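Local coordinates for protein beta-1,3-1,4-glucanase (PDB 5H4R) that probably hydrolyses mixed-linkage beta-1,3-1,4-glucans as a family 5 lichenase, and binds cellotetraose at the mouth of its TIM barrel, at residues A[197-202]-A[246-251]. The protein carries 1 engineered substitution. Residues are numbered along the deposited sequence; the frame is centred on the assembly and turned at random.
Sequences EWWLDM and PEYVLI. With BGC (beta-D-glucopyranose), chain B.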
ATOM      1  N   GLU A 197      11.067 -14.674   5.349  1.00 11.12           N
ATOM      2  CA  GLU A 197       9.953 -13.742   5.484  1.00 10.36           C
ATOM      3  C   GLU A 197      10.088 -12.567   4.520  1.00 10.18           C
ATOM      4  O   GLU A 197       9.093 -12.114   3.948  1.00 11.18           O
ATOM      5  CB  GLU A 197       9.842 -13.241   6.934  1.00 10.45           C
ATOM      6  CG  GLU A 197       8.706 -12.229   7.082  1.00 12.50           C
ATOM      7  CD  GLU A 197       8.246 -11.974   8.495  1.00 10.71           C
ATOM      8  OE1 GLU A 197       8.729 -12.643   9.448  1.00 13.24           O
ATOM      9  OE2 GLU A 197       7.371 -11.058   8.648  1.00 13.03           O
ATOM     10  N   TRP A 198      11.301 -12.037   4.353  1.00 10.83           N
ATOM     11  CA  TRP A 198      11.508 -10.853   3.528  1.00 10.90           C
ATOM     12  C   TRP A 198      12.424 -11.084   2.335  1.00 16.13           C
ATOM     13  O   TRP A 198      12.726 -10.122   1.616  1.00 24.14           O
ATOM     14  CB  TRP A 198      12.076  -9.697   4.371  1.00 11.50           C
ATOM     15  CG  TRP A 198      11.187  -9.356   5.543  1.00 11.26           C
ATOM     16  CD1 TRP A 198      11.444  -9.601   6.860  1.00 12.48           C
ATOM     17  CD2 TRP A 198       9.883  -8.744   5.500  1.00 11.66           C
ATOM     18  NE1 TRP A 198      10.411  -9.146   7.640  1.00 11.75           N
ATOM     19  CE2 TRP A 198       9.421  -8.651   6.827  1.00 10.17           C
ATOM     20  CE3 TRP A 198       9.057  -8.291   4.470  1.00 12.02           C
ATOM     21  CZ2 TRP A 198       8.184  -8.084   7.162  1.00 12.41           C
ATOM     22  CZ3 TRP A 198       7.820  -7.739   4.798  1.00 10.86           C
ATOM     23  CH2 TRP A 198       7.398  -7.634   6.137  1.00 12.79           C
ATOM     24  N   TRP A 199      12.872 -12.311   2.094  1.00 11.98           N
ATOM     25  CA  TRP A 199      13.814 -12.601   1.029  1.00 17.76           C
ATOM     26  C   TRP A 199      13.578 -14.031   0.576  1.00 16.90           C
ATOM     27  O   TRP A 199      13.356 -14.914   1.402  1.00 16.44           O
ATOM     28  CB  TRP A 199      15.246 -12.425   1.532  1.00 22.40           C
ATOM     29  CG  TRP A 199      16.285 -12.923   0.585  1.00 27.74           C
ATOM     30  CD1 TRP A 199      16.794 -12.263  -0.499  1.00 41.71           C
ATOM     31  CD2 TRP A 199      16.941 -14.192   0.630  1.00 30.67           C
ATOM     32  NE1 TRP A 199      17.733 -13.044  -1.128  1.00 49.34           N
ATOM     33  CE2 TRP A 199      17.845 -14.233  -0.451  1.00 42.41           C
ATOM     34  CE3 TRP A 199      16.857 -15.297   1.485  1.00 28.58           C
ATOM     35  CZ2 TRP A 199      18.659 -15.338  -0.701  1.00 41.45           C
ATOM     36  CZ3 TRP A 199      17.669 -16.388   1.236  1.00 38.60           C
ATOM     37  CH2 TRP A 199      18.554 -16.401   0.153  1.00 42.37           C
ATOM     38  N   LEU A 200      13.635 -14.251  -0.730  1.00 14.83           N
ATOM     39  CA  LEU A 200      13.485 -15.578  -1.301  1.00 13.74           C
ATOM     40  C   LEU A 200      14.775 -16.087  -1.924  1.00 15.05           C
ATOM     41  O   LEU A 200      15.543 -15.332  -2.524  1.00 18.63           O
ATOM     42  CB  LEU A 200      12.403 -15.588  -2.376  1.00 13.43           C
ATOM     43  CG  LEU A 200      11.016 -15.198  -1.923  1.00 12.27           C
ATOM     44  CD1 LEU A 200      10.066 -15.263  -3.106  1.00 13.49           C
ATOM     45  CD2 LEU A 200      10.526 -16.096  -0.795  1.00 15.11           C
ATOM     46  N   ASP A 201      14.988 -17.382  -1.769  1.00 15.50           N
ATOM     47  CA  ASP A 201      15.917 -18.157  -2.572  1.00 16.81           C
ATOM     48  C   ASP A 201      15.071 -18.977  -3.541  1.00 16.95           C
ATOM     49  O   ASP A 201      14.427 -19.948  -3.138  1.00 17.97           O
ATOM     50  CB  ASP A 201      16.759 -19.050  -1.661  1.00 18.41           C
ATOM     51  CG  ASP A 201      17.714 -19.947  -2.409  1.00 26.53           C
ATOM     52  OD1 ASP A 201      17.693 -19.975  -3.652  1.00 22.12           O
ATOM     53  OD2 ASP A 201      18.492 -20.660  -1.737  1.00 30.80           O
ATOM     54  N   MET A 202      15.045 -18.579  -4.807  1.00 19.17           N
ATOM     55  CA  MET A 202      14.143 -19.226  -5.746  1.00 21.74           C
ATOM     56  C   MET A 202      14.648 -20.589  -6.203  1.00 24.30           C
ATOM     57  O   MET A 202      13.967 -21.236  -7.007  1.00 25.16           O
ATOM     58  CB  MET A 202      13.894 -18.315  -6.954  1.00 30.81           C
ATOM     59  CG  MET A 202      12.964 -17.129  -6.634  1.00 25.51           C
ATOM     60  SD  MET A 202      11.360 -17.644  -5.978  1.00 23.07           S
ATOM     61  CE  MET A 202      10.592 -18.366  -7.443  1.00 22.49           C
ATOM     62  N   PRO A 246       9.283  -5.242  -4.957  1.00  8.31           N
ATOM     63  CA  PRO A 246       9.482  -5.156  -6.418  1.00  8.00           C
ATOM     64  C   PRO A 246      10.114  -6.416  -6.991  1.00 11.21           C
ATOM     65  O   PRO A 246       9.722  -6.892  -8.074  1.00 11.07           O
ATOM     66  CB  PRO A 246      10.395  -3.938  -6.586  1.00 14.74           C
ATOM     67  CG  PRO A 246      10.352  -3.213  -5.279  1.00 20.43           C
ATOM     68  CD  PRO A 246       9.984  -4.185  -4.221  1.00 13.05           C
ATOM     69  N   GLU A 247      11.086  -6.990  -6.266  1.00 10.97           N
ATOM     70  CA  GLU A 247      11.826  -8.127  -6.779  1.00 11.27           C
ATOM     71  C   GLU A 247      10.909  -9.290  -7.117  1.00  9.41           C
ATOM     72  O   GLU A 247      11.204 -10.053  -8.046  1.00 10.92           O
ATOM     73  CB  GLU A 247      12.875  -8.584  -5.765  1.00 11.12           C
ATOM     74  CG  GLU A 247      14.071  -7.659  -5.681  1.00 11.33           C
ATOM     75  CD  GLU A 247      13.824  -6.390  -4.885  1.00 15.00           C
ATOM     76  OE1 GLU A 247      12.781  -6.241  -4.221  1.00 13.80           O
ATOM     77  OE2 GLU A 247      14.711  -5.521  -4.924  1.00 16.05           O
ATOM     78  N   TYR A 248       9.809  -9.455  -6.388  1.00  9.67           N
ATOM     79  CA  TYR A 248       9.032 -10.679  -6.503  1.00  9.65           C
ATOM     80  C   TYR A 248       7.794 -10.485  -7.369  1.00  9.28           C
ATOM     81  O   TYR A 248       7.015 -11.424  -7.541  1.00 10.59           O
ATOM     82  CB  TYR A 248       8.720 -11.240  -5.102  1.00  8.37           C
ATOM     83  CG  TYR A 248      10.025 -11.488  -4.381  1.00  9.39           C
ATOM     84  CD1 TYR A 248      11.099 -12.091  -5.043  1.00 13.28           C
ATOM     85  CD2 TYR A 248      10.211 -11.077  -3.063  1.00  7.19           C
ATOM     86  CE1 TYR A 248      12.332 -12.270  -4.401  1.00 13.22           C
ATOM     87  CE2 TYR A 248      11.439 -11.257  -2.423  1.00 11.75           C
ATOM     88  CZ  TYR A 248      12.483 -11.841  -3.103  1.00 13.37           C
ATOM     89  OH  TYR A 248      13.698 -12.004  -2.471  1.00 14.03           O
ATOM     90  N   VAL A 249       7.647  -9.311  -7.992  1.00  9.49           N
ATOM     91  CA  VAL A 249       6.868  -9.219  -9.219  1.00 10.02           C
ATOM     92  C   VAL A 249       7.765  -9.184 -10.438  1.00 12.19           C
ATOM     93  O   VAL A 249       7.267  -9.383 -11.560  1.00 11.75           O
ATOM     94  CB  VAL A 249       5.916  -8.002  -9.233  1.00  8.14           C
ATOM     95  CG1 VAL A 249       4.788  -8.213  -8.214  1.00 11.07           C
ATOM     96  CG2 VAL A 249       6.666  -6.714  -8.982  1.00 10.10           C
ATOM     97  N   LEU A 250       9.077  -8.974 -10.258  1.00  9.88           N
ATOM     98  CA  LEU A 250      10.011  -8.945 -11.370  1.00 10.88           C
ATOM     99  C   LEU A 250      10.471 -10.342 -11.768  1.00 10.22           C
ATOM    100  O   LEU A 250      10.845 -10.544 -12.932  1.00 14.36           O
ATOM    101  CB  LEU A 250      11.205  -8.049 -11.021  1.00 11.89           C
ATOM    102  CG  LEU A 250      10.859  -6.556 -10.928  1.00 13.36           C
ATOM    103  CD1 LEU A 250      12.039  -5.777 -10.313  1.00 13.96           C
ATOM    104  CD2 LEU A 250      10.470  -5.969 -12.276  1.00 13.76           C
ATOM    105  N   ILE A 251      10.442 -11.302 -10.836  1.00 10.88           N
ATOM    106  CA  ILE A 251      10.785 -12.676 -11.175  1.00 10.51           C
ATOM    107  C   ILE A 251       9.833 -13.216 -12.237  1.00 13.34           C
ATOM    108  O   ILE A 251       8.646 -12.849 -12.298  1.00 13.17           O
ATOM    109  CB  ILE A 251      10.774 -13.592  -9.936  1.00 11.02           C
ATOM    110  CG1 ILE A 251       9.430 -13.533  -9.224  1.00 12.98           C
ATOM    111  CG2 ILE A 251      11.948 -13.243  -8.990  1.00 14.68           C
ATOM    112  CD1 ILE A 251       9.296 -14.531  -8.042  1.00 15.12           C
TER
HETATM  113  C2  BGC B   1       9.227  -4.059   7.600  1.00 14.56           C
HETATM  114  C3  BGC B   1       7.702  -3.999   7.654  1.00 12.43           C
HETATM  115  C4  BGC B   1       7.156  -3.177   6.485  1.00 13.70           C
HETATM  116  C5  BGC B   1       7.703  -3.748   5.171  1.00 12.64           C
HETATM  117  C6  BGC B   1       7.548  -2.847   3.938  1.00 30.59           C
HETATM  118  C1  BGC B   1       9.669  -4.644   6.257  1.00 13.72           C
HETATM  119  O1  BGC B   1      11.100  -4.634   6.093  1.00 23.94           O
HETATM  120  O2  BGC B   1       9.675  -4.854   8.706  1.00 20.83           O
HETATM  121  O3  BGC B   1       7.292  -3.399   8.884  1.00 17.52           O
HETATM  122  O4  BGC B   1       5.724  -3.300   6.605  1.00 15.79           O
HETATM  123  O5  BGC B   1       9.114  -3.812   5.256  1.00 24.57           O
HETATM  124  O6  BGC B   1       8.310  -3.369   2.815  1.00 18.53           O
HETATM  125  O   HOH W   1      15.616 -13.131  -3.926  1.00 30.80           O
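In both Tyr248 (chi1 -58°) and Leu200, chi1 sets CG anti to the carbonyl carbon, beside the residue's own backbone N, and an extended chi2 (-180°) then carries Leu200 CD1 over the phenol, the two side chains crossing at a slant. Leu200 CD1 sits over the middle of the Tyr248 ring, 3.8 Å from its centroid, a CH-pi contact, while Glu247 CB lies over the opposite face, toward the rim. Leu200 N donates a nearly straight hydrogen bond (168°) to Tyr248 OH at 2.8 Å. A water in the ring plane, 2.7 Å from Tyr248 OH, donates to Leu200 O at 2.6 Å, so the hydroxyl takes the N-H of Leu200 directly and reaches its carbonyl through the water. Farther along, Met202 CE touches Ile251 CD1 at 4.1 Å, and both side chains pack on Val211 of helix 205-226. A phenylalanine in place of Tyr248 would probably leave Leu200 N without this acceptor and the water without one of its partners. Two residues before Leu200, the Trp198 ring turns one face to the glucose, BGC C1 lying 3.8 Å from CH2. Direct bond, water bridge and CH-pi contact thus join the loop carrying this pocket residue, after barrel strand 181-184, to the short helix 247-250 that follows strand 237-240.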